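PDB 1IAP: guanine nucleotide exchange factor p115rhogef from Homo sapiens, which probably recognises activated G-protein alpha subunits of the G12/13 class through its N-terminal RGS-like domain, linking them to nucleotide exchange on Rho. Local coordinates for residues Phe29-Gly32 / Pro33-Cys37; Val107-Gly110 / Arg111-Asp115. One frame throughout, in Å; residues are numbered along the deposited sequence.

Contact 1 (Phe29-Gly32 / Pro33-Cys37); sequences FEPG and PLLCC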
# COMPACT_ATOMS: atom_id res chain seq x y z
N PHE A 29 -10.08 -8.84 -0.99
CA PHE A 29 -9.00 -9.68 -0.47
C PHE A 29 -8.49 -9.15 0.86
O PHE A 29 -9.06 -8.21 1.43
CB PHE A 29 -7.80 -9.67 -1.44
CG PHE A 29 -8.13 -10.04 -2.85
CD1 PHE A 29 -8.42 -9.05 -3.79
CD2 PHE A 29 -8.11 -11.37 -3.26
CE1 PHE A 29 -8.69 -9.39 -5.12
CE2 PHE A 29 -8.38 -11.71 -4.59
CZ PHE A 29 -8.67 -10.72 -5.52
N GLU A 30 -7.42 -9.78 1.36
CA GLU A 30 -6.78 -9.34 2.60
C GLU A 30 -5.84 -8.23 2.15
O GLU A 30 -4.97 -8.44 1.31
CB GLU A 30 -6.00 -10.48 3.25
CG GLU A 30 -6.84 -11.42 4.10
CD GLU A 30 -7.47 -10.73 5.30
OE1 GLU A 30 -8.64 -10.30 5.21
OE2 GLU A 30 -6.79 -10.62 6.34
N PRO A 31 -6.05 -7.01 2.67
CA PRO A 31 -5.26 -5.82 2.36
C PRO A 31 -3.81 -5.81 2.85
O PRO A 31 -2.99 -5.06 2.32
CB PRO A 31 -6.07 -4.71 3.02
CG PRO A 31 -6.60 -5.38 4.24
CD PRO A 31 -7.07 -6.71 3.69
N GLY A 32 -3.52 -6.63 3.85
CA GLY A 32 -2.18 -6.69 4.42
C GLY A 32 -1.00 -6.71 3.46
O GLY A 32 -0.15 -5.81 3.50
N PRO A 33 -0.91 -7.72 2.58
CA PRO A 33 0.18 -7.87 1.61
C PRO A 33 0.49 -6.64 0.76
O PRO A 33 1.64 -6.23 0.65
CB PRO A 33 -0.29 -9.05 0.76
CG PRO A 33 -1.02 -9.89 1.75
CD PRO A 33 -1.85 -8.85 2.48
N LEU A 34 -0.54 -6.05 0.15
CA LEU A 34 -0.34 -4.87 -0.69
C LEU A 34 0.09 -3.67 0.15
O LEU A 34 1.01 -2.97 -0.22
CB LEU A 34 -1.62 -4.53 -1.47
CG LEU A 34 -1.60 -3.28 -2.37
CD1 LEU A 34 -0.48 -3.37 -3.42
CD2 LEU A 34 -2.95 -3.13 -3.06
N LEU A 35 -0.56 -3.47 1.30
CA LEU A 35 -0.23 -2.35 2.17
C LEU A 35 1.20 -2.46 2.69
O LEU A 35 1.90 -1.46 2.83
CB LEU A 35 -1.22 -2.28 3.34
CG LEU A 35 -2.66 -1.96 2.96
CD1 LEU A 35 -3.55 -2.09 4.18
CD2 LEU A 35 -2.75 -0.56 2.36
N CYS A 36 1.62 -3.69 2.96
CA CYS A 36 2.97 -3.97 3.45
C CYS A 36 4.01 -3.56 2.40
O CYS A 36 4.99 -2.88 2.72
CB CYS A 36 3.09 -5.46 3.78
SG CYS A 36 4.73 -5.99 4.28
N CYS A 37 3.77 -3.94 1.15
CA CYS A 37 4.68 -3.61 0.06
C CYS A 37 4.80 -2.10 -0.14
O CYS A 37 5.89 -1.59 -0.40
CB CYS A 37 4.21 -4.26 -1.24
SG CYS A 37 4.48 -6.05 -1.33
O HOH W 1 -3.09 -7.30 -0.24

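Contact 2 (Val107-Gly110 / Arg111-Asp115); sequences VAVG and RQLED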
# COMPACT_ATOMS: atom_id res chain seq x y z
N VAL A 107 3.65 -12.93 -4.73
CA VAL A 107 2.65 -13.84 -5.30
C VAL A 107 1.22 -13.34 -5.06
O VAL A 107 0.44 -13.22 -6.01
CB VAL A 107 2.81 -15.28 -4.76
CG1 VAL A 107 1.62 -16.14 -5.18
CG2 VAL A 107 4.09 -15.90 -5.29
N ALA A 108 0.88 -13.05 -3.81
CA ALA A 108 -0.46 -12.58 -3.46
C ALA A 108 -0.80 -11.26 -4.14
O ALA A 108 -1.88 -11.13 -4.73
CB ALA A 108 -0.59 -12.43 -1.95
N VAL A 109 0.11 -10.30 -4.06
CA VAL A 109 -0.09 -8.99 -4.68
C VAL A 109 -0.18 -9.14 -6.19
O VAL A 109 -0.98 -8.46 -6.84
CB VAL A 109 1.06 -8.01 -4.32
CG1 VAL A 109 0.93 -6.71 -5.10
CG2 VAL A 109 1.07 -7.74 -2.82
N GLY A 110 0.62 -10.05 -6.74
CA GLY A 110 0.60 -10.30 -8.17
C GLY A 110 -0.76 -10.82 -8.60
O GLY A 110 -1.30 -10.39 -9.63
N ARG A 111 -1.32 -11.73 -7.81
CA ARG A 111 -2.63 -12.31 -8.11
C ARG A 111 -3.74 -11.27 -7.97
O ARG A 111 -4.72 -11.30 -8.71
CB ARG A 111 -2.92 -13.51 -7.20
CG ARG A 111 -2.17 -14.78 -7.61
CD ARG A 111 -2.51 -15.94 -6.69
NE ARG A 111 -2.05 -15.71 -5.32
CZ ARG A 111 -2.67 -16.17 -4.23
NH1 ARG A 111 -3.78 -16.89 -4.34
NH2 ARG A 111 -2.18 -15.90 -3.03
N GLN A 112 -3.59 -10.37 -7.00
CA GLN A 112 -4.56 -9.32 -6.78
C GLN A 112 -4.54 -8.30 -7.92
O GLN A 112 -5.59 -7.81 -8.34
CB GLN A 112 -4.32 -8.65 -5.43
CG GLN A 112 -4.57 -9.59 -4.26
CD GLN A 112 -4.03 -9.07 -2.95
OE1 GLN A 112 -3.79 -7.87 -2.79
NE2 GLN A 112 -3.81 -9.97 -2.00
N LEU A 113 -3.35 -7.99 -8.44
CA LEU A 113 -3.23 -7.05 -9.56
C LEU A 113 -3.86 -7.70 -10.79
O LEU A 113 -4.57 -7.04 -11.56
CB LEU A 113 -1.77 -6.72 -9.84
CG LEU A 113 -1.14 -5.62 -8.99
CD1 LEU A 113 0.36 -5.58 -9.24
CD2 LEU A 113 -1.78 -4.29 -9.33
N GLU A 114 -3.61 -8.99 -10.96
CA GLU A 114 -4.16 -9.76 -12.07
C GLU A 114 -5.68 -9.69 -12.01
O GLU A 114 -6.33 -9.38 -13.01
CB GLU A 114 -3.70 -11.22 -11.98
CG GLU A 114 -4.27 -12.15 -13.04
CD GLU A 114 -3.81 -13.60 -12.86
OE1 GLU A 114 -2.95 -13.86 -11.98
OE2 GLU A 114 -4.30 -14.47 -13.60
N ASP A 115 -6.24 -9.97 -10.83
CA ASP A 115 -7.68 -9.94 -10.64
C ASP A 115 -8.25 -8.56 -10.93
O ASP A 115 -9.30 -8.44 -11.55
CB ASP A 115 -8.06 -10.36 -9.22
CG ASP A 115 -9.57 -10.46 -9.02
OD1 ASP A 115 -10.15 -9.57 -8.36
OD2 ASP A 115 -10.17 -11.42 -9.56

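Contact 1 (Phe29-Gly32 / Pro33-Cys37)
The first turn of helix 32-43, where the chain comes out of the loop after helix 15-28, is built by Pro-31 and Gly-32 handing their carbonyls to Leu-35 and Cys-36. Leu-35 N donates to Pro-31 O at 3.1 Å in an almost straight bond (N-H...O 167°), arriving nearly along the C=O axis. Next to it, Cys-36 N reaches Gly-32 O at 2.8 Å, a shorter but more bent bond. Pro-33 suits this opening turn, since its nitrogen carries no hydrogen and needs no acceptor further back; its CD sits 3.4 Å from Glu-30 O. Leu-34 N is served by a water, which accepts from it at 2.9 Å and donates to Glu-30 O at 2.7 Å, so one molecule bridges the loop to the turn.

The apolar part of the contact belongs to Leu-35. Its CG stands beside the backbone N, anti to the carbonyl carbon (chi1 -66°), which brings CG to 3.2 Å from Pro-31 O and lays CD1 against the proline ring, 3.8 Å from Pro-31 CB. Beyond the turn the same leucine packs on Ala-180 and Ile-181 of helix 171-187, while Pro-31 touches Val-177 of that helix. With Leu-35 cut back to an alanine, the backbone bond would stay, but the Pro-31 ring and helix 171-187 would probably face a gap where CG and CD1 now pack.

Most of this turn is buried, and its polar atoms are tied into the new helix: the carbonyls of Pro-31 and Gly-32 take its N-H donors, Glu-30 O takes the water, and a proline in the first turn brings no N-H of its own to satisfy.

Contact 2 (Val107-Gly110 / Arg111-Asp115)
The guanidinium of Arg-111 has Val-107 O at its edge, close to its plane, with NE 3.6 Å from that oxygen, while Ala-108 CA approaches the group obliquely, 3.8 Å from NH2. A bend in the arginine chain at chi3 (-65°) turns the group back along the helix, so that it lies beside the preceding turn instead of stretching outward. There NE also meets the CG1 methyl of Val-107 at 3.7 Å, the two side chains running obliquely across each other. The second flat group, the amide of Gln-112, comes back over the same turn: Gln-112 leaves the backbone with CG opposite its own carbonyl carbon (chi1 -66°), which puts CG 3.1 Å from Ala-108 O, and NE2 comes to 4.1 Å from Ala-108 CB. The alanine methyl thus has the arginine and the glutamine as neighbours.

Underneath runs regular alpha-helical i to i+4 bonding. Arg-111 N donates to Val-107 O at 2.9 Å, and Gln-112, Leu-113 and Glu-114 repeat the pattern on Ala-108, Val-109 and Gly-110. The amphipathic character is plain: Arg-111 and Glu-114 lie on the exposed side, while Val-109 and Leu-113 are buried one turn apart, with CG1 of Val-109 4.3 Å from CD1 of Leu-113.

That buried side is where helix 106-121 joins its neighbours. Val-109 packs on Cys-37 of helix 32-43, Gln-112 on Val-25 and Leu-113 on Leu-21 of helix 15-28. At the edge of this side Asp-115 makes a hydrogen bond to His-24 of helix 15-28 and a salt bridge to Lys-119 in its own helix.

Contact 1 comes first along the chain and contact 2 well after it, yet their centres lie about 10 Å apart in this all-helical RGS-like domain. Contact 1 is a helix start close to the centre of the chain; contact 2 lies in the first half of helix 106-121, further from the centre. They touch along one seam. Val-109 CG2 rests 3.8 Å from Leu-34 N at the start of helix 32-43, for example, and Phe-29 in the loop reaches helix 106-121, its CZ 3.4 Å from Asp-115 OD1. Both also pack on helix 15-28, so the loop, the new helix and helix 106-121 form one continuous piece of the domain's packing.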